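Local coordinates for Xaa-Pro dipeptidase (Pyrococcus horikoshii, PDB 1WY2), which probably hydrolyses Xaa-Pro dipeptides to release proline, as a homodimer with a two-metal active site of the M24B peptidase family, at residues E152-G157 with I228-P233. Numbering follows the deposited sequence.
Sequences EEITEG and IVVGSP
Ile154 meets Ile228 and Val230 at once, and most of the contact rests on this trio of buried aliphatic side chains. The tightest point lies between the methyl branches, with Ile154 CG2 3.8 Å from Val230 CG2. A second approach joins the ends of the two isoleucine side chains, where Ile154 CD1 comes within 4.1 Å of Ile228 CD1. That same delta methyl of Ile228 also lies 4.1 Å from Ile154 CG2, so it touches both branches of the facing isoleucine. With chi1 of Ile154 at -71°, CG2 stands opposite the backbone N and faces the valine, while the extended CG1-CD1 arm runs on to the other isoleucine. Ile228 extends its own arm (chi2 175°) to meet it. No hydrogen bond links the two segments, and the side-chain packing is apolar.

Toward Glu156 the contact thins. Val230 CG1 approaches the backbone, 4.0 Å from Glu156 N, but the carboxylate makes no polar link across the contact; its OE1 forms a salt bridge with Arg205. Glu156 is exposed, in contrast to the enclosed trio.

The contact joins two chain exits within the M24 metallopeptidase region: Ile154 is the first residue to leave helical geometry after helix 130-153, and Val230 directly follows strand 220-229. This strand and its antiparallel partner 208-217 carry the metal ligands Asp223 and Asp212 of the pita-bread fold, but the Ile154 side chain is about 11 Å from that of Asp212, so the packing is not part of the site. Val209 of strand 208-217 touches Ile154 and Val230, and Ile211 touches Ile154. Ile203 from a loop packs on Ile154 and Val230, Leu350 on Ile228, and Val163 of helix 160-173 on Ile154, which thus touches both that helix and the antiparallel sheet.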
ATOM      1  N   GLU A 152     -18.590 -12.157 -17.185  1.00 27.29           N
ATOM      2  CA  GLU A 152     -18.461 -13.049 -18.330  1.00 30.22           C
ATOM      3  C   GLU A 152     -17.484 -14.191 -18.050  1.00 30.74           C
ATOM      4  O   GLU A 152     -17.647 -15.300 -18.562  1.00 30.29           O
ATOM      5  CB  GLU A 152     -17.988 -12.251 -19.549  1.00 33.95           C
ATOM      6  CG  GLU A 152     -18.154 -12.963 -20.882  1.00 39.66           C
ATOM      7  CD  GLU A 152     -19.607 -13.244 -21.212  1.00 42.62           C
ATOM      8  OE1 GLU A 152     -20.448 -12.339 -21.015  1.00 45.42           O
ATOM      9  OE2 GLU A 152     -19.909 -14.364 -21.676  1.00 46.79           O
ATOM     10  N   GLU A 153     -16.477 -13.917 -17.226  1.00 29.46           N
ATOM     11  CA  GLU A 153     -15.459 -14.907 -16.890  1.00 29.67           C
ATOM     12  C   GLU A 153     -15.877 -15.869 -15.786  1.00 30.80           C
ATOM     13  O   GLU A 153     -15.368 -16.988 -15.700  1.00 32.79           O
ATOM     14  CB  GLU A 153     -14.171 -14.199 -16.472  1.00 31.96           C
ATOM     15  CG  GLU A 153     -13.023 -15.137 -16.142  1.00 34.61           C
ATOM     16  CD  GLU A 153     -12.604 -15.983 -17.329  1.00 37.85           C
ATOM     17  OE1 GLU A 153     -12.339 -15.405 -18.402  1.00 38.52           O
ATOM     18  OE2 GLU A 153     -12.536 -17.223 -17.185  1.00 40.02           O
ATOM     19  N   ILE A 154     -16.802 -15.433 -14.941  1.00 28.65           N
ATOM     20  CA  ILE A 154     -17.261 -16.262 -13.838  1.00 26.70           C
ATOM     21  C   ILE A 154     -18.200 -17.381 -14.276  1.00 28.27           C
ATOM     22  O   ILE A 154     -19.268 -17.137 -14.839  1.00 29.23           O
ATOM     23  CB  ILE A 154     -17.948 -15.394 -12.763  1.00 26.04           C
ATOM     24  CG1 ILE A 154     -16.890 -14.545 -12.051  1.00 22.26           C
ATOM     25  CG2 ILE A 154     -18.702 -16.272 -11.774  1.00 25.32           C
ATOM     26  CD1 ILE A 154     -17.458 -13.482 -11.137  1.00 24.06           C
ATOM     27  N   THR A 155     -17.773 -18.611 -14.016  1.00 29.28           N
ATOM     28  CA  THR A 155     -18.544 -19.805 -14.341  1.00 31.34           C
ATOM     29  C   THR A 155     -18.116 -20.892 -13.363  1.00 30.89           C
ATOM     30  O   THR A 155     -17.050 -20.801 -12.754  1.00 29.94           O
ATOM     31  CB  THR A 155     -18.261 -20.302 -15.779  1.00 33.28           C
ATOM     32  OG1 THR A 155     -16.860 -20.554 -15.930  1.00 36.67           O
ATOM     33  CG2 THR A 155     -18.703 -19.269 -16.803  1.00 35.80           C
ATOM     34  N   GLU A 156     -18.945 -21.917 -13.205  1.00 31.19           N
ATOM     35  CA  GLU A 156     -18.612 -23.000 -12.292  1.00 30.60           C
ATOM     36  C   GLU A 156     -17.255 -23.587 -12.669  1.00 28.79           C
ATOM     37  O   GLU A 156     -16.967 -23.795 -13.849  1.00 28.84           O
ATOM     38  CB  GLU A 156     -19.696 -24.081 -12.341  1.00 34.54           C
ATOM     39  CG  GLU A 156     -19.908 -24.692 -13.715  1.00 38.90           C
ATOM     40  CD  GLU A 156     -21.287 -25.307 -13.870  1.00 42.74           C
ATOM     41  OE1 GLU A 156     -22.278 -24.548 -13.825  1.00 46.19           O
ATOM     42  OE2 GLU A 156     -21.384 -26.540 -14.033  1.00 45.72           O
ATOM     43  N   GLY A 157     -16.418 -23.830 -11.664  1.00 28.07           N
ATOM     44  CA  GLY A 157     -15.103 -24.398 -11.907  1.00 28.00           C
ATOM     45  C   GLY A 157     -13.964 -23.393 -11.893  1.00 27.20           C
ATOM     46  O   GLY A 157     -12.819 -23.749 -11.614  1.00 27.91           O
ATOM     47  N   ILE A 228     -23.653 -11.315  -8.214  1.00 17.82           N
ATOM     48  CA  ILE A 228     -24.384 -12.147  -9.162  1.00 17.95           C
ATOM     49  C   ILE A 228     -24.547 -13.537  -8.554  1.00 17.73           C
ATOM     50  O   ILE A 228     -24.065 -13.807  -7.455  1.00 17.73           O
ATOM     51  CB  ILE A 228     -23.626 -12.295 -10.515  1.00 18.55           C
ATOM     52  CG1 ILE A 228     -22.279 -12.987 -10.290  1.00 19.09           C
ATOM     53  CG2 ILE A 228     -23.413 -10.925 -11.154  1.00 18.46           C
ATOM     54  CD1 ILE A 228     -21.516 -13.278 -11.568  1.00 23.48           C
ATOM     55  N   VAL A 229     -25.256 -14.405  -9.266  1.00 20.61           N
ATOM     56  CA  VAL A 229     -25.441 -15.781  -8.828  1.00 21.47           C
ATOM     57  C   VAL A 229     -25.121 -16.642 -10.035  1.00 22.36           C
ATOM     58  O   VAL A 229     -25.542 -16.335 -11.150  1.00 22.40           O
ATOM     59  CB  VAL A 229     -26.890 -16.084  -8.384  1.00 22.10           C
ATOM     60  CG1 VAL A 229     -27.036 -17.578  -8.104  1.00 23.79           C
ATOM     61  CG2 VAL A 229     -27.240 -15.285  -7.138  1.00 23.42           C
ATOM     62  N   VAL A 230     -24.350 -17.698  -9.817  1.00 23.08           N
ATOM     63  CA  VAL A 230     -23.992 -18.600 -10.900  1.00 25.27           C
ATOM     64  C   VAL A 230     -25.143 -19.588 -11.025  1.00 26.42           C
ATOM     65  O   VAL A 230     -25.307 -20.470 -10.188  1.00 27.78           O
ATOM     66  CB  VAL A 230     -22.686 -19.355 -10.590  1.00 24.23           C
ATOM     67  CG1 VAL A 230     -22.334 -20.284 -11.746  1.00 26.02           C
ATOM     68  CG2 VAL A 230     -21.557 -18.358 -10.354  1.00 26.17           C
ATOM     69  N   GLY A 231     -25.945 -19.417 -12.069  1.00 28.11           N
ATOM     70  CA  GLY A 231     -27.090 -20.281 -12.270  1.00 29.14           C
ATOM     71  C   GLY A 231     -28.328 -19.582 -11.748  1.00 29.93           C
ATOM     72  O   GLY A 231     -28.423 -18.356 -11.811  1.00 30.75           O
ATOM     73  N   SER A 232     -29.275 -20.353 -11.225  1.00 29.71           N
ATOM     74  CA  SER A 232     -30.507 -19.783 -10.694  1.00 30.17           C
ATOM     75  C   SER A 232     -30.395 -19.591  -9.185  1.00 29.76           C
ATOM     76  O   SER A 232     -29.925 -20.475  -8.469  1.00 30.89           O
ATOM     77  CB  SER A 232     -31.690 -20.698 -11.012  1.00 31.05           C
ATOM     78  OG  SER A 232     -31.812 -20.890 -12.410  1.00 34.72           O
ATOM     79  N   PRO A 233     -30.819 -18.425  -8.682  1.00 28.55           N
ATOM     80  CA  PRO A 233     -30.745 -18.171  -7.242  1.00 28.16           C
ATOM     81  C   PRO A 233     -31.916 -18.806  -6.507  1.00 28.01           C
ATOM     82  O   PRO A 233     -33.011 -18.917  -7.060  1.00 28.51           O
ATOM     83  CB  PRO A 233     -30.795 -16.653  -7.168  1.00 28.89           C
ATOM     84  CG  PRO A 233     -31.751 -16.323  -8.269  1.00 30.09           C
ATOM     85  CD  PRO A 233     -31.276 -17.223  -9.403  1.00 28.46           C
TER